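Local coordinates for protein N2152 (Neocallimastix frontalis, PDB 5U22) that probably hydrolyses glycosidic bonds in rare arabinosyl substrates, as a family 39 glycoside hydrolase built from a TIM barrel and a beta sandwich, at residues Glu143-Asp149 with Ile181-Trp187; Asp208-Glu214 with Arg240-Glu246; Gln340-Phe346 with Tyr416-Lys422. All coordinates share one frame; numbering follows the deposited sequence.

Contact 1 (Glu143-Asp149 with Ile181-Trp187)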
loop_
_atom_site.group_PDB
_atom_site.type_symbol
_atom_site.label_atom_id
_atom_site.label_comp_id
_atom_site.label_asym_id
_atom_site.label_seq_id
_atom_site.Cartn_x
_atom_site.Cartn_y
_atom_site.Cartn_z
ATOM N N GLU A 143 14.416 4.734 -5.752
ATOM C CA GLU A 143 13.646 5.919 -5.397
ATOM C C GLU A 143 14.619 7.033 -5.033
ATOM O O GLU A 143 15.409 6.887 -4.097
ATOM C CB GLU A 143 12.696 5.601 -4.243
ATOM C CG GLU A 143 11.750 6.728 -3.875
ATOM C CD GLU A 143 10.896 6.395 -2.663
ATOM O OE1 GLU A 143 11.184 5.385 -1.973
ATOM O OE2 GLU A 143 9.936 7.149 -2.401
ATOM N N ILE A 144 14.567 8.139 -5.778
ATOM C CA ILE A 144 15.637 9.134 -5.726
ATOM C C ILE A 144 15.623 9.906 -4.409
ATOM O O ILE A 144 16.686 10.205 -3.845
ATOM C CB ILE A 144 15.545 10.067 -6.954
ATOM C CG1 ILE A 144 16.058 9.336 -8.196
ATOM C CG2 ILE A 144 16.328 11.383 -6.726
ATOM C CD1 ILE A 144 16.027 10.163 -9.486
ATOM N N TRP A 145 14.441 10.232 -3.888
ATOM C CA TRP A 145 14.355 11.091 -2.713
ATOM C C TRP A 145 13.140 10.688 -1.886
ATOM O O TRP A 145 12.498 9.666 -2.146
ATOM C CB TRP A 145 14.302 12.564 -3.133
ATOM C CG TRP A 145 14.707 13.517 -2.033
ATOM C CD1 TRP A 145 13.903 14.418 -1.382
ATOM C CD2 TRP A 145 16.008 13.651 -1.458
ATOM N NE1 TRP A 145 14.630 15.109 -0.437
ATOM C CE2 TRP A 145 15.930 14.666 -0.474
ATOM C CE3 TRP A 145 17.239 13.026 -1.685
ATOM C CZ2 TRP A 145 17.031 15.053 0.289
ATOM C CZ3 TRP A 145 18.344 13.423 -0.931
ATOM C CH2 TRP A 145 18.229 14.431 0.045
ATOM N N ASN A 146 12.822 11.500 -0.877
ATOM C CA ASN A 146 11.693 11.229 0.013
ATOM C C ASN A 146 11.176 12.565 0.510
ATOM O O ASN A 146 11.921 13.306 1.160
ATOM C CB ASN A 146 12.107 10.346 1.196
ATOM C CG ASN A 146 10.948 10.033 2.145
ATOM O OD1 ASN A 146 9.819 9.799 1.717
ATOM N ND2 ASN A 146 11.239 10.012 3.446
ATOM N N GLU A 147 9.919 12.864 0.197
ATOM C CA GLU A 147 9.242 14.069 0.667
ATOM C C GLU A 147 10.072 15.338 0.433
ATOM O O GLU A 147 10.390 16.061 1.387
ATOM C CB GLU A 147 8.855 13.929 2.131
ATOM C CG GLU A 147 7.982 12.686 2.346
ATOM C CD GLU A 147 7.203 12.684 3.645
ATOM O OE1 GLU A 147 7.629 13.351 4.621
ATOM O OE2 GLU A 147 6.148 12.001 3.685
ATOM N N PRO A 148 10.406 15.643 -0.817
ATOM C CA PRO A 148 11.144 16.884 -1.081
ATOM C C PRO A 148 10.377 18.114 -0.648
ATOM O O PRO A 148 10.999 19.135 -0.312
ATOM C CB PRO A 148 11.348 16.842 -2.598
ATOM C CG PRO A 148 10.165 16.020 -3.102
ATOM C CD PRO A 148 10.009 14.955 -2.060
ATOM N N ASP A 149 9.037 18.037 -0.629
ATOM C CA ASP A 149 8.208 19.146 -0.175
ATOM C C ASP A 149 8.338 19.383 1.321
ATOM O O ASP A 149 7.846 20.404 1.817
ATOM C CB ASP A 149 6.727 18.934 -0.575
ATOM C CG ASP A 149 6.222 17.501 -0.365
ATOM O OD1 ASP A 149 7.012 16.600 -0.025
ATOM O OD2 ASP A 149 5.001 17.285 -0.568
ATOM N N ILE A 181 11.880 5.849 -9.333
ATOM C CA ILE A 181 10.643 6.091 -8.599
ATOM C C ILE A 181 10.683 7.485 -7.992
ATOM O O ILE A 181 11.675 7.860 -7.360
ATOM C CB ILE A 181 10.452 5.049 -7.482
ATOM C CG1 ILE A 181 10.359 3.638 -8.053
ATOM C CG2 ILE A 181 9.209 5.372 -6.635
ATOM C CD1 ILE A 181 10.481 2.565 -6.973
ATOM N N GLY A 182 9.596 8.234 -8.143
ATOM C CA GLY A 182 9.477 9.507 -7.447
ATOM C C GLY A 182 8.287 10.292 -7.947
ATOM O O GLY A 182 7.506 9.782 -8.746
ATOM N N PRO A 183 8.150 11.548 -7.511
ATOM C CA PRO A 183 9.082 12.324 -6.688
ATOM C C PRO A 183 8.884 12.168 -5.184
ATOM O O PRO A 183 9.587 12.837 -4.440
ATOM C CB PRO A 183 8.782 13.756 -7.115
ATOM C CG PRO A 183 7.311 13.736 -7.373
ATOM C CD PRO A 183 6.984 12.355 -7.918
ATOM N N SER A 184 7.937 11.325 -4.757
ATOM C CA SER A 184 7.775 10.943 -3.347
ATOM C C SER A 184 7.293 12.100 -2.465
ATOM O O SER A 184 7.685 12.203 -1.300
ATOM C CB SER A 184 9.071 10.349 -2.785
ATOM O OG SER A 184 9.596 9.373 -3.677
ATOM N N PHE A 185 6.411 12.946 -3.000
ATOM C CA PHE A 185 5.854 14.054 -2.231
ATOM C C PHE A 185 5.232 13.559 -0.931
ATOM O O PHE A 185 4.613 12.490 -0.882
ATOM C CB PHE A 185 4.750 14.772 -3.007
ATOM C CG PHE A 185 5.187 15.447 -4.271
ATOM C CD1 PHE A 185 6.309 16.239 -4.315
ATOM C CD2 PHE A 185 4.405 15.331 -5.418
ATOM C CE1 PHE A 185 6.668 16.884 -5.487
ATOM C CE2 PHE A 185 4.766 15.967 -6.597
ATOM C CZ PHE A 185 5.897 16.749 -6.627
ATOM N N SER A 186 5.344 14.381 0.119
ATOM C CA SER A 186 4.681 14.051 1.378
ATOM C C SER A 186 3.162 14.090 1.244
ATOM O O SER A 186 2.451 13.308 1.892
ATOM C CB SER A 186 5.122 15.005 2.474
ATOM O OG SER A 186 4.472 14.667 3.676
ATOM N N TRP A 187 2.643 15.015 0.448
ATOM C CA TRP A 187 1.216 15.063 0.176
ATOM C C TRP A 187 1.005 15.473 -1.271
ATOM O O TRP A 187 1.847 16.144 -1.877
ATOM C CB TRP A 187 0.473 16.022 1.124
ATOM C CG TRP A 187 0.848 17.464 0.936
ATOM C CD1 TRP A 187 0.242 18.377 0.112
ATOM C CD2 TRP A 187 1.919 18.157 1.582
ATOM N NE1 TRP A 187 0.879 19.596 0.204
ATOM C CE2 TRP A 187 1.906 19.489 1.105
ATOM C CE3 TRP A 187 2.887 17.784 2.521
ATOM C CZ2 TRP A 187 2.827 20.443 1.533
ATOM C CZ3 TRP A 187 3.805 18.735 2.948
ATOM C CH2 TRP A 187 3.769 20.049 2.453
HETATM O O HOH W 1 11.843 9.970 -5.358
#
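Glu143 reaches Ser184 with CG anti to its backbone N (chi1 -175°) and the rest of the chain extended. Ser184 has its hydroxyl beside its own backbone N. Its OG donates to Glu143 OE2 at 2.6 Å, on the anti lone pair. The same OG accepts a bond from water 1, which also takes the Trp145 N-H and donates to Ile181 O at 2.9 Å. Ile181 O is further met by Ile144 N in a weak bond. Glu143 OE2 has a second partner, Asn245, and OE1 forms a salt bridge with Arg68.

Further along, Glu147 N donates to Ser184 O at 2.8 Å, from above the carbonyl plane. Pro148 lies against Pro183 and Phe185; the Gly182-Pro183 peptide is cis. Pro148 CD is 3.2 Å from Pro183 O, and Pro148 CG touches Phe185 CD1 at 4.0 Å. The side chains of Pro148 and Phe185 cross at about a right angle.

Asp149 holds the backbone at Ser186 and Trp187. Its OD1 takes the Ser186 N-H on the syn lone pair at 2.8 Å, nearly straight (173°). Its OD2 accepts a long, weak bond from Trp187 N at 3.4 Å and forms a salt bridge with Lys192. This oxygen also lies over one face of the Trp187 ring, toward the rim.

Asn146, Glu147 and Pro148 match the Asn-Glu-Pro motif of clan GH-A, so Glu147 is probably the acid/base. It stands at the N-cap of helix 148-151. Its OE2 bonds His213, and its OE1 bonds a buffer molecule, probably from crystallisation. The polar network is largely buried, consistent with a firmly held backbone around Glu147. Glu143 is held by Ser184, Arg68 and Asn245, probably as a second-shell residue.

Contact 2 (Asp208-Glu214 with Arg240-Glu246). With EDO (1,2-ethanediol), chain E.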
loop_
_atom_site.group_PDB
_atom_site.type_symbol
_atom_site.label_atom_id
_atom_site.label_comp_id
_atom_site.label_asym_id
_atom_site.label_seq_id
_atom_site.Cartn_x
_atom_site.Cartn_y
_atom_site.Cartn_z
ATOM N N ASP A 208 9.756 6.233 -13.903
ATOM C CA ASP A 208 9.036 5.074 -14.418
ATOM C C ASP A 208 7.812 4.760 -13.576
ATOM O O ASP A 208 6.804 4.272 -14.102
ATOM C CB ASP A 208 9.955 3.870 -14.456
ATOM C CG ASP A 208 11.178 4.129 -15.268
ATOM O OD1 ASP A 208 11.017 4.606 -16.414
ATOM O OD2 ASP A 208 12.285 3.895 -14.749
ATOM N N ILE A 209 7.894 5.014 -12.272
ATOM C CA ILE A 209 6.809 4.776 -11.329
ATOM C C ILE A 209 6.615 6.071 -10.548
ATOM O O ILE A 209 7.562 6.563 -9.917
ATOM C CB ILE A 209 7.120 3.607 -10.373
ATOM C CG1 ILE A 209 7.585 2.369 -11.154
ATOM C CG2 ILE A 209 5.896 3.275 -9.523
ATOM C CD1 ILE A 209 8.143 1.245 -10.270
ATOM N N ILE A 210 5.404 6.632 -10.609
ATOM C CA ILE A 210 5.098 7.884 -9.924
ATOM C C ILE A 210 4.798 7.578 -8.463
ATOM O O ILE A 210 4.129 6.591 -8.144
ATOM C CB ILE A 210 3.922 8.606 -10.612
ATOM C CG1 ILE A 210 3.832 10.072 -10.176
ATOM C CG2 ILE A 210 2.595 7.888 -10.351
ATOM C CD1 ILE A 210 4.934 10.945 -10.790
ATOM N N ALA A 211 5.308 8.412 -7.560
ATOM C CA ALA A 211 5.209 8.135 -6.137
ATOM C C ALA A 211 4.798 9.385 -5.378
ATOM O O ALA A 211 5.339 10.470 -5.612
ATOM C CB ALA A 211 6.556 7.641 -5.575
ATOM N N TRP A 212 3.855 9.218 -4.456
ATOM C CA TRP A 212 3.613 10.212 -3.418
ATOM C C TRP A 212 3.022 9.501 -2.213
ATOM O O TRP A 212 2.756 8.295 -2.248
ATOM C CB TRP A 212 2.697 11.341 -3.900
ATOM C CG TRP A 212 1.260 11.003 -4.193
ATOM C CD1 TRP A 212 0.202 11.042 -3.311
ATOM C CD2 TRP A 212 0.706 10.642 -5.468
ATOM N NE1 TRP A 212 -0.964 10.707 -3.968
ATOM C CE2 TRP A 212 -0.684 10.460 -5.287
ATOM C CE3 TRP A 212 1.256 10.448 -6.744
ATOM C CZ2 TRP A 212 -1.539 10.083 -6.338
ATOM C CZ3 TRP A 212 0.410 10.092 -7.790
ATOM C CH2 TRP A 212 -0.977 9.912 -7.579
ATOM N N HIS A 213 2.812 10.265 -1.145
ATOM C CA HIS A 213 2.342 9.731 0.123
ATOM C C HIS A 213 0.919 10.191 0.394
ATOM O O HIS A 213 0.508 11.275 -0.029
ATOM C CB HIS A 213 3.265 10.168 1.250
ATOM C CG HIS A 213 4.665 9.675 1.081
ATOM N ND1 HIS A 213 5.727 10.163 1.812
ATOM C CD2 HIS A 213 5.177 8.733 0.251
ATOM C CE1 HIS A 213 6.831 9.540 1.439
ATOM N NE2 HIS A 213 6.527 8.673 0.488
ATOM N N GLU A 214 0.164 9.350 1.102
ATOM C CA GLU A 214 -1.210 9.672 1.509
ATOM C C GLU A 214 -1.292 9.461 3.018
ATOM O O GLU A 214 -1.778 8.437 3.511
ATOM C CB GLU A 214 -2.249 8.834 0.744
ATOM C CG GLU A 214 -2.327 9.139 -0.766
ATOM C CD GLU A 214 -3.011 10.472 -1.084
ATOM O OE1 GLU A 214 -3.253 11.289 -0.156
ATOM O OE2 GLU A 214 -3.315 10.691 -2.282
ATOM N N ARG A 240 1.729 6.130 -16.149
ATOM C CA ARG A 240 2.729 5.563 -15.248
ATOM C C ARG A 240 2.059 4.713 -14.171
ATOM O O ARG A 240 0.974 5.061 -13.696
ATOM C CB ARG A 240 3.540 6.664 -14.559
ATOM C CG ARG A 240 4.336 7.566 -15.494
ATOM C CD ARG A 240 5.111 6.710 -16.451
ATOM N NE ARG A 240 6.340 7.301 -16.964
ATOM C CZ ARG A 240 6.477 7.802 -18.187
ATOM N NH1 ARG A 240 5.439 7.837 -19.020
ATOM N NH2 ARG A 240 7.652 8.274 -18.578
ATOM N N PRO A 241 2.689 3.604 -13.767
ATOM C CA PRO A 241 2.259 2.920 -12.538
ATOM C C PRO A 241 2.392 3.857 -11.354
ATOM O O PRO A 241 3.324 4.663 -11.285
ATOM C CB PRO A 241 3.237 1.744 -12.408
ATOM C CG PRO A 241 3.897 1.614 -13.743
ATOM C CD PRO A 241 3.858 2.964 -14.388
ATOM N N ILE A 242 1.466 3.723 -10.404
ATOM C CA ILE A 242 1.412 4.571 -9.217
ATOM C C ILE A 242 1.846 3.757 -8.008
ATOM O O ILE A 242 1.335 2.655 -7.782
ATOM C CB ILE A 242 0.000 5.134 -8.993
ATOM C CG1 ILE A 242 -0.437 5.986 -10.181
ATOM C CG2 ILE A 242 -0.060 5.917 -7.681
ATOM C CD1 ILE A 242 -1.900 6.382 -10.115
ATOM N N THR A 243 2.754 4.313 -7.209
ATOM C CA THR A 243 3.090 3.730 -5.919
ATOM C C THR A 243 2.830 4.752 -4.817
ATOM O O THR A 243 3.433 5.830 -4.798
ATOM C CB THR A 243 4.534 3.204 -5.896
ATOM O OG1 THR A 243 4.784 2.594 -4.631
ATOM C CG2 THR A 243 5.582 4.285 -6.131
ATOM N N ILE A 244 1.896 4.431 -3.919
ATOM C CA ILE A 244 1.635 5.287 -2.767
ATOM C C ILE A 244 2.427 4.688 -1.620
ATOM O O ILE A 244 1.894 3.888 -0.849
ATOM C CB ILE A 244 0.131 5.380 -2.442
ATOM C CG1 ILE A 244 -0.645 5.851 -3.675
ATOM C CG2 ILE A 244 -0.126 6.333 -1.269
ATOM C CD1 ILE A 244 -0.131 7.167 -4.265
ATOM N N ASN A 245 3.712 5.034 -1.513
ATOM C CA ASN A 245 4.603 4.192 -0.733
ATOM C C ASN A 245 4.727 4.633 0.715
ATOM O O ASN A 245 5.598 4.127 1.428
ATOM C CB ASN A 245 5.983 4.047 -1.413
ATOM C CG ASN A 245 6.678 5.366 -1.689
ATOM O OD1 ASN A 245 6.372 6.393 -1.080
ATOM N ND2 ASN A 245 7.652 5.335 -2.597
ATOM N N GLU A 246 3.841 5.524 1.168
ATOM C CA GLU A 246 3.492 5.677 2.582
ATOM C C GLU A 246 2.019 6.039 2.651
ATOM O O GLU A 246 1.602 6.998 1.998
ATOM C CB GLU A 246 4.320 6.769 3.276
ATOM C CG GLU A 246 5.836 6.465 3.337
ATOM C CD GLU A 246 6.588 7.492 4.150
ATOM O OE1 GLU A 246 5.976 8.031 5.090
ATOM O OE2 GLU A 246 7.774 7.765 3.846
HETATM C C1 EDO E . 7.176 9.140 -22.462
HETATM O O1 EDO E . 7.689 7.958 -21.841
HETATM C C2 EDO E . 5.860 9.580 -21.860
HETATM O O2 EDO E . 5.299 10.656 -22.608
HETATM O O HOH W 2 10.125 7.039 -17.442
#
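Trp212 and Ile244 form the tight core between two parallel barrel strands. Ile244 CD1 lies over the face of the Trp212 five-membered ring, 3.6 Å from its centroid. Trp212 CG lies between the backbone N and the carbonyl carbon (chi1 68°), and Trp212 NE1 donates in the ring plane to Glu214 OE2 at 2.9 Å. Glu214 OE2 is also bonded to His224. Earlier in the strands, Ile210 CG2 packs beside Ile242 CG1 at 3.6 Å. Thr243 N bonds Ile210 O at 2.8 Å, almost straight.

The other end is looser and wetter. Arg240 NH2 donates to water 2, which lies 2.8 Å from Asp208 OD1. Arg240 NH2 also donates, at 3.3 Å, to O1 of an ethanediol, probably from the crystallisation liquor. Arg240 also bonds Ser238, and Asp208 bonds Ile180 and Arg172.

Near the C-terminal ends of the strands, Glu246 is stacked on His213, with Glu246 CG 3.7 Å from the ring centroid. Asn245 OD1 meets His213 NE2 at the ring edge in a weak, bent bond, and Asn245 ND2 bonds Glu143. Glu246, whose OE2 is salt-bridged to Arg68, is probably the nucleophile, as in clan GH-A relatives. His213 thus touches both probable catalytic glutamates, bonding Glu147 through ND1 and stacking on Glu246.

Contact 3 (Gln340-Phe346 with Tyr416-Lys422)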
loop_
_atom_site.group_PDB
_atom_site.type_symbol
_atom_site.label_atom_id
_atom_site.label_comp_id
_atom_site.label_asym_id
_atom_site.label_seq_id
_atom_site.Cartn_x
_atom_site.Cartn_y
_atom_site.Cartn_z
ATOM N N GLN A 340 -13.937 -21.063 -6.395
ATOM C CA GLN A 340 -15.387 -20.962 -6.222
ATOM C C GLN A 340 -15.756 -20.234 -4.927
ATOM O O GLN A 340 -16.473 -20.752 -4.071
ATOM C CB GLN A 340 -16.043 -22.342 -6.317
ATOM C CG GLN A 340 -15.855 -22.940 -7.723
ATOM C CD GLN A 340 -16.725 -24.150 -7.998
ATOM O OE1 GLN A 340 -17.445 -24.198 -9.004
ATOM N NE2 GLN A 340 -16.651 -25.138 -7.120
ATOM N N TYR A 341 -15.285 -18.988 -4.821
ATOM C CA TYR A 341 -15.695 -18.140 -3.710
ATOM C C TYR A 341 -15.708 -16.683 -4.140
ATOM O O TYR A 341 -15.121 -16.304 -5.157
ATOM C CB TYR A 341 -14.795 -18.325 -2.477
ATOM C CG TYR A 341 -13.422 -17.675 -2.567
ATOM C CD1 TYR A 341 -12.348 -18.359 -3.107
ATOM C CD2 TYR A 341 -13.203 -16.388 -2.074
ATOM C CE1 TYR A 341 -11.094 -17.779 -3.178
ATOM C CE2 TYR A 341 -11.946 -15.790 -2.151
ATOM C CZ TYR A 341 -10.896 -16.493 -2.702
ATOM O OH TYR A 341 -9.643 -15.905 -2.776
ATOM N N VAL A 342 -16.425 -15.884 -3.353
ATOM C CA VAL A 342 -16.382 -14.428 -3.383
ATOM C C VAL A 342 -15.947 -13.948 -2.002
ATOM O O VAL A 342 -16.408 -14.473 -0.981
ATOM C CB VAL A 342 -17.757 -13.829 -3.738
ATOM C CG1 VAL A 342 -17.701 -12.297 -3.744
ATOM C CG2 VAL A 342 -18.262 -14.396 -5.054
ATOM N N SER A 343 -15.082 -12.941 -1.964
ATOM C CA SER A 343 -14.626 -12.373 -0.701
ATOM C C SER A 343 -14.775 -10.860 -0.745
ATOM O O SER A 343 -14.359 -10.224 -1.713
ATOM C CB SER A 343 -13.169 -12.740 -0.418
ATOM O OG SER A 343 -12.742 -12.176 0.818
ATOM N N PHE A 344 -15.334 -10.289 0.316
ATOM C CA PHE A 344 -15.550 -8.849 0.434
ATOM C C PHE A 344 -15.032 -8.422 1.799
ATOM O O PHE A 344 -15.547 -8.887 2.822
ATOM C CB PHE A 344 -17.038 -8.510 0.285
ATOM C CG PHE A 344 -17.345 -7.036 0.389
ATOM C CD1 PHE A 344 -16.393 -6.090 0.033
ATOM C CD2 PHE A 344 -18.585 -6.598 0.830
ATOM C CE1 PHE A 344 -16.667 -4.730 0.132
ATOM C CE2 PHE A 344 -18.869 -5.233 0.918
ATOM C CZ PHE A 344 -17.900 -4.307 0.566
ATOM N N ILE A 345 -13.999 -7.576 1.822
ATOM C CA ILE A 345 -13.460 -7.048 3.076
ATOM C C ILE A 345 -13.701 -5.549 3.118
ATOM O O ILE A 345 -13.560 -4.861 2.100
ATOM C CB ILE A 345 -11.961 -7.375 3.255
ATOM C CG1 ILE A 345 -11.110 -6.728 2.157
ATOM C CG2 ILE A 345 -11.744 -8.874 3.235
ATOM C CD1 ILE A 345 -9.609 -7.053 2.296
ATOM N N PHE A 346 -14.058 -5.037 4.297
ATOM C CA PHE A 346 -14.463 -3.643 4.380
ATOM C C PHE A 346 -14.364 -3.169 5.824
ATOM O O PHE A 346 -14.255 -3.959 6.763
ATOM C CB PHE A 346 -15.884 -3.450 3.830
ATOM C CG PHE A 346 -16.906 -4.376 4.440
ATOM C CD1 PHE A 346 -17.108 -5.645 3.915
ATOM C CD2 PHE A 346 -17.668 -3.976 5.531
ATOM C CE1 PHE A 346 -18.066 -6.506 4.463
ATOM C CE2 PHE A 346 -18.626 -4.816 6.083
ATOM C CZ PHE A 346 -18.820 -6.086 5.557
ATOM N N TYR A 416 -14.125 -6.113 8.627
ATOM C CA TYR A 416 -15.184 -7.081 8.363
ATOM C C TYR A 416 -14.902 -7.857 7.088
ATOM O O TYR A 416 -14.288 -7.341 6.156
ATOM C CB TYR A 416 -16.542 -6.393 8.249
ATOM C CG TYR A 416 -16.921 -5.657 9.520
ATOM C CD1 TYR A 416 -17.431 -6.342 10.617
ATOM C CD2 TYR A 416 -16.759 -4.286 9.623
ATOM C CE1 TYR A 416 -17.781 -5.669 11.778
ATOM C CE2 TYR A 416 -17.089 -3.619 10.778
ATOM C CZ TYR A 416 -17.606 -4.311 11.846
ATOM O OH TYR A 416 -17.929 -3.632 12.998
ATOM N N ARG A 417 -15.365 -9.111 7.045
ATOM C CA ARG A 417 -15.292 -9.876 5.806
ATOM C C ARG A 417 -16.589 -10.639 5.594
ATOM O O ARG A 417 -17.144 -11.211 6.539
ATOM C CB ARG A 417 -14.123 -10.874 5.781
ATOM C CG ARG A 417 -14.011 -11.594 4.440
ATOM C CD ARG A 417 -12.734 -12.426 4.282
ATOM N NE ARG A 417 -12.699 -13.612 5.146
ATOM C CZ ARG A 417 -11.781 -14.572 5.056
ATOM N NH1 ARG A 417 -10.817 -14.509 4.134
ATOM N NH2 ARG A 417 -11.830 -15.605 5.884
ATOM N N ILE A 418 -17.069 -10.643 4.351
ATOM C CA ILE A 418 -18.127 -11.554 3.926
ATOM C C ILE A 418 -17.505 -12.525 2.934
ATOM O O ILE A 418 -16.947 -12.102 1.915
ATOM C CB ILE A 418 -19.312 -10.793 3.314
ATOM C CG1 ILE A 418 -20.001 -9.982 4.404
ATOM C CG2 ILE A 418 -20.291 -11.773 2.661
ATOM C CD1 ILE A 418 -20.914 -8.915 3.880
ATOM N N TYR A 419 -17.564 -13.820 3.248
ATOM C CA TYR A 419 -16.928 -14.865 2.449
ATOM C C TYR A 419 -18.017 -15.800 1.947
ATOM O O TYR A 419 -18.717 -16.421 2.755
ATOM C CB TYR A 419 -15.901 -15.630 3.289
ATOM C CG TYR A 419 -14.840 -16.373 2.500
ATOM C CD1 TYR A 419 -13.662 -15.739 2.122
ATOM C CD2 TYR A 419 -14.999 -17.712 2.173
ATOM C CE1 TYR A 419 -12.676 -16.415 1.414
ATOM C CE2 TYR A 419 -14.014 -18.404 1.455
ATOM C CZ TYR A 419 -12.859 -17.746 1.082
ATOM O OH TYR A 419 -11.867 -18.412 0.384
ATOM N N ILE A 420 -18.155 -15.910 0.627
ATOM C CA ILE A 420 -19.286 -16.599 0.014
ATOM C C ILE A 420 -18.773 -17.822 -0.730
ATOM O O ILE A 420 -17.920 -17.705 -1.617
ATOM C CB ILE A 420 -20.065 -15.676 -0.944
ATOM C CG1 ILE A 420 -20.450 -14.373 -0.242
ATOM C CG2 ILE A 420 -21.284 -16.381 -1.502
ATOM C CD1 ILE A 420 -21.233 -13.422 -1.135
ATOM N N THR A 421 -19.319 -18.988 -0.396
ATOM C CA THR A 421 -18.964 -20.242 -1.051
ATOM C C THR A 421 -20.240 -20.961 -1.473
ATOM O O THR A 421 -21.355 -20.498 -1.214
ATOM C CB THR A 421 -18.118 -21.138 -0.131
ATOM O OG1 THR A 421 -18.773 -21.288 1.137
ATOM C CG2 THR A 421 -16.745 -20.530 0.087
ATOM N N LYS A 422 -20.069 -22.111 -2.120
ATOM C CA LYS A 422 -21.220 -22.890 -2.555
ATOM C C LYS A 422 -21.912 -23.535 -1.361
ATOM O O LYS A 422 -21.263 -24.012 -0.429
ATOM C CB LYS A 422 -20.794 -23.964 -3.556
ATOM C CG LYS A 422 -20.354 -23.408 -4.905
ATOM C CD LYS A 422 -19.917 -24.529 -5.862
ATOM C CE LYS A 422 -21.020 -25.563 -6.046
ATOM N NZ LYS A 422 -20.622 -26.636 -7.001
HETATM O O HOH W 3 -17.425 -22.964 -3.020
HETATM O O HOH W 4 -10.232 -13.143 1.662
#
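Val342 and Ile420 exchange two backbone hydrogen bonds, as do Phe344 with Ile418 and Phe346 with Tyr416. These satisfy the N-H and carbonyl of all six residues. Ser343 and Ile345 bond the backbone of Ser334 and Ala332, and Arg417 and Tyr419 that of Glu374 and Lys372. Water 3 donates to Gln340 O at 2.6 Å and accepts from Lys422 N. Water 4 accepts from Arg417 NH1 at 2.9 Å and is hydrogen-bonded to Ser343 OG at 2.8 Å. Arg417, bent at chi3 (69°), lays one guanidinium face against Tyr419 CD1, and its NH2 forms a salt bridge with Glu374.

Tyr419 OH sits over the centre of the Tyr341 ring, 3.4 Å from Tyr341 CG. The two rings are nearly parallel but slid apart, centroids 4.7 Å distant. Tyr341 OH bonds Thr313, and Tyr416 OH bonds Asn411. On the other sheet face, Tyr416 CB lies over the Phe346 ring, 3.4 Å from Phe346 CE2.

In the beta-sandwich domain, strand 330-336 flanks 341-346, with a G1 bulge at Gln340 and Tyr341, and strand 368-376 flanks 416-422. Strand 353-359 packs on Phe346, Ile418 and Ile420. On the sheet face of Tyr341 and Tyr419, Trp308 of helix 301-310 makes a cation-pi contact with Arg417.

How the contacts relate
From the N terminus, contact 1 first closes a loop of 31 residues that includes helix 160-174, joining the end of strand 139-143 to strand 180-185. Contact 2 closes the next one, a beta-alpha-beta unit with helix 221-235 between its strands. The two are neighbours in the barrel sheet, their centres 9 Å apart, and Gly182 O and Ala211 N, 2.8 Å apart, probably bond. Contact 3 follows after the barrel and closes 69 residues that contain strands but no helix. Its nearest atoms are about 16 Å from contact 2. The three loops run in series, neither nested nor crossed. Contacts 1 and 2 join successive barrel strands, and contact 3 joins sandwich strands 341-347 and 415-422.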